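Local coordinates for protein ribulose bisphosphate carboxylase small chain (Galdieria sulphuraria, PDB 4F0H) that forms the small subunit of RuBisCO, the carboxylase of carbon fixation, and probably supports the assembly and activity of the catalytic large subunits, at residues L31-E36 against I80-F85. Residues are numbered along the deposited sequence; the frame is centred on the assembly and turned at random.
Sequences LAIGIE and IKVVGF
A32, G34 and E36 pair with F85, V83 and K81 in the manner of a regular antiparallel ladder: strands 32-36 and 80-85 run at 158° with axes 4.7 Å apart, and each of these three pairs exchanges two backbone hydrogen bonds. The straightest at its hydrogen is G34 N to V83 O. Between them, I33-G84 and I35-V82 are non-hydrogen-bonded pairs.

Alternation sorts the side chains. On one face, I33 CG2 meets V82 CG1 at 3.9 Å, while the CG2 methyls of I35 and I80 meet 3.9 Å apart, their chains running alongside each other. L31 sets CD1 3.7 Å from G84 CA, where a side chain on G84 would clash; an alanine in place of L31 would probably leave a gap over this glycine.

The other face is mixed. With CG anti to its carbonyl carbon (chi1 -50°) and an extended chain beyond, E36 reaches the F85 ring tip to tip, OE1 at the ring edge 3.9 Å from CZ, carboxylate and ring planes 42° apart. V83 CG1 lies over one ring face, toward its rim. E36 OE2 stays 4.2 Å from K81 NZ, too far for a salt bridge; a water links them, donating to OE2 and weakly accepting from NZ.

Flanked by 49-50 and 93-101, this is the central pair of the four-stranded antiparallel sheet at the core of RuBisCO small subunits. Helix 61-74 covers I35, I80 and V82, and M26 of helix 16-28 packs on L31 and I33; on the opposite face, A32 and F85 pack on a chain of another protein, probably a large subunit.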
ATOM      1  N   LEU B  31      51.560   7.943   9.608  1.00 10.03           N
ATOM      2  CA  LEU B  31      50.693   6.968   8.935  1.00 12.17           C
ATOM      3  C   LEU B  31      51.229   5.513   8.930  1.00 11.18           C
ATOM      4  O   LEU B  31      52.440   5.308   8.879  1.00 15.19           O
ATOM      5  CB  LEU B  31      50.519   7.409   7.493  1.00  8.84           C
ATOM      6  CG  LEU B  31      50.051   8.830   7.288  1.00 10.43           C
ATOM      7  CD1 LEU B  31      49.731   9.001   5.772  1.00  7.71           C
ATOM      8  CD2 LEU B  31      48.774   9.163   8.143  1.00 10.39           C
ATOM      9  N   ALA B  32      50.363   4.489   8.977  1.00  7.31           N
ATOM     10  CA  ALA B  32      50.754   3.144   8.535  1.00  8.88           C
ATOM     11  C   ALA B  32      50.891   3.160   6.993  1.00 10.02           C
ATOM     12  O   ALA B  32      50.143   3.864   6.291  1.00 12.33           O
ATOM     13  CB  ALA B  32      49.661   2.127   8.959  1.00 12.13           C
ATOM     14  N   ILE B  33      51.871   2.458   6.423  1.00 11.68           N
ATOM     15  CA  ILE B  33      52.090   2.560   4.985  1.00  6.02           C
ATOM     16  C   ILE B  33      51.904   1.209   4.322  1.00 12.50           C
ATOM     17  O   ILE B  33      52.578   0.250   4.720  1.00 14.90           O
ATOM     18  CB  ILE B  33      53.506   3.138   4.707  1.00 12.00           C
ATOM     19  CG1 ILE B  33      53.613   4.534   5.290  1.00  7.80           C
ATOM     20  CG2 ILE B  33      53.914   3.003   3.215  1.00  7.98           C
ATOM     21  CD1 ILE B  33      54.984   4.995   5.481  1.00 11.21           C
ATOM     22  N   GLY B  34      50.976   1.133   3.346  1.00 10.70           N
ATOM     23  CA  GLY B  34      50.667  -0.097   2.659  1.00 12.56           C
ATOM     24  C   GLY B  34      51.002  -0.032   1.169  1.00 12.21           C
ATOM     25  O   GLY B  34      50.845   1.025   0.524  1.00 12.93           O
ATOM     26  N   ILE B  35      51.472  -1.141   0.623  1.00  3.92           N
ATOM     27  CA  ILE B  35      51.787  -1.224  -0.786  1.00  2.49           C
ATOM     28  C   ILE B  35      50.782  -2.260  -1.351  1.00  3.58           C
ATOM     29  O   ILE B  35      50.686  -3.394  -0.841  1.00  4.67           O
ATOM     30  CB  ILE B  35      53.216  -1.752  -0.991  1.00  4.77           C
ATOM     31  CG1 ILE B  35      54.244  -0.699  -0.650  1.00  7.55           C
ATOM     32  CG2 ILE B  35      53.460  -2.160  -2.499  1.00  5.82           C
ATOM     33  CD1 ILE B  35      55.628  -1.315  -0.386  1.00  7.74           C
ATOM     34  N   GLU B  36      50.022  -1.894  -2.392  1.00  5.04           N
ATOM     35  CA  GLU B  36      48.946  -2.779  -2.885  1.00  4.07           C
ATOM     36  C   GLU B  36      49.006  -2.790  -4.422  1.00  5.33           C
ATOM     37  O   GLU B  36      49.399  -1.774  -5.056  1.00  7.37           O
ATOM     38  CB  GLU B  36      47.608  -2.258  -2.450  1.00  3.09           C
ATOM     39  CG  GLU B  36      47.545  -1.943  -0.931  1.00  8.51           C
ATOM     40  CD  GLU B  36      46.107  -1.577  -0.419  1.00 11.16           C
ATOM     41  OE1 GLU B  36      45.884  -1.562   0.801  1.00 12.23           O
ATOM     42  OE2 GLU B  36      45.192  -1.334  -1.199  1.00 12.40           O
ATOM     43  N   ILE B  80      50.382  -0.554  -9.144  1.00 10.48           N
ATOM     44  CA  ILE B  80      50.872  -0.661  -7.741  1.00  5.54           C
ATOM     45  C   ILE B  80      50.705   0.713  -7.174  1.00  9.28           C
ATOM     46  O   ILE B  80      51.108   1.743  -7.815  1.00  6.25           O
ATOM     47  CB  ILE B  80      52.409  -1.061  -7.697  1.00  6.16           C
ATOM     48  CG1 ILE B  80      52.680  -2.326  -8.568  1.00  7.49           C
ATOM     49  CG2 ILE B  80      52.938  -1.151  -6.268  1.00  1.70           C
ATOM     50  CD1 ILE B  80      54.191  -2.789  -8.593  1.00  4.63           C
ATOM     51  N   LYS B  81      50.149   0.763  -5.958  1.00  6.50           N
ATOM     52  CA  LYS B  81      49.960   2.002  -5.275  1.00  6.62           C
ATOM     53  C   LYS B  81      50.460   1.987  -3.861  1.00  4.16           C
ATOM     54  O   LYS B  81      50.585   0.929  -3.224  1.00  8.70           O
ATOM     55  CB  LYS B  81      48.487   2.424  -5.257  1.00  7.34           C
ATOM     56  CG  LYS B  81      47.547   1.361  -4.650  1.00  8.37           C
ATOM     57  CD  LYS B  81      46.115   1.861  -4.644  1.00  4.56           C
ATOM     58  CE  LYS B  81      45.209   1.090  -3.678  1.00  5.66           C
ATOM     59  NZ  LYS B  81      43.810   1.270  -4.160  1.00  4.72           N
ATOM     60  N   VAL B  82      50.705   3.185  -3.349  1.00  5.86           N
ATOM     61  CA  VAL B  82      51.121   3.277  -1.963  1.00  9.92           C
ATOM     62  C   VAL B  82      50.021   3.943  -1.227  1.00  7.12           C
ATOM     63  O   VAL B  82      49.434   4.903  -1.763  1.00  9.90           O
ATOM     64  CB  VAL B  82      52.452   4.075  -1.813  1.00 12.16           C
ATOM     65  CG1 VAL B  82      52.803   4.184  -0.341  1.00 11.60           C
ATOM     66  CG2 VAL B  82      53.566   3.324  -2.535  1.00  7.71           C
ATOM     67  N   VAL B  83      49.714   3.472  -0.025  1.00  5.66           N
ATOM     68  CA  VAL B  83      48.516   3.962   0.640  1.00  7.55           C
ATOM     69  C   VAL B  83      48.899   4.360   2.049  1.00  9.07           C
ATOM     70  O   VAL B  83      49.642   3.651   2.676  1.00 12.94           O
ATOM     71  CB  VAL B  83      47.426   2.844   0.701  1.00  9.12           C
ATOM     72  CG1 VAL B  83      46.192   3.357   1.358  1.00 11.91           C
ATOM     73  CG2 VAL B  83      46.994   2.451  -0.672  1.00 12.38           C
ATOM     74  N   GLY B  84      48.434   5.501   2.552  1.00  9.50           N
ATOM     75  CA  GLY B  84      48.786   5.867   3.945  1.00  9.16           C
ATOM     76  C   GLY B  84      47.515   5.936   4.753  1.00  8.60           C
ATOM     77  O   GLY B  84      46.575   6.707   4.389  1.00 10.36           O
ATOM     78  N   PHE B  85      47.466   5.120   5.822  1.00  7.81           N
ATOM     79  CA  PHE B  85      46.300   4.964   6.687  1.00  8.97           C
ATOM     80  C   PHE B  85      46.566   5.788   7.936  1.00  9.51           C
ATOM     81  O   PHE B  85      47.619   5.620   8.589  1.00  6.77           O
ATOM     82  CB  PHE B  85      46.183   3.498   7.138  1.00  5.71           C
ATOM     83  CG  PHE B  85      45.968   2.554   6.030  1.00  8.46           C
ATOM     84  CD1 PHE B  85      44.713   2.471   5.404  1.00  9.10           C
ATOM     85  CD2 PHE B  85      46.990   1.754   5.590  1.00 10.14           C
ATOM     86  CE1 PHE B  85      44.512   1.594   4.346  1.00 12.33           C
ATOM     87  CE2 PHE B  85      46.802   0.843   4.520  1.00  9.11           C
ATOM     88  CZ  PHE B  85      45.565   0.780   3.889  1.00 12.20           C
TER
HETATM   89  O   HOH W   1      42.892  -1.426  -2.308  1.00 10.69           O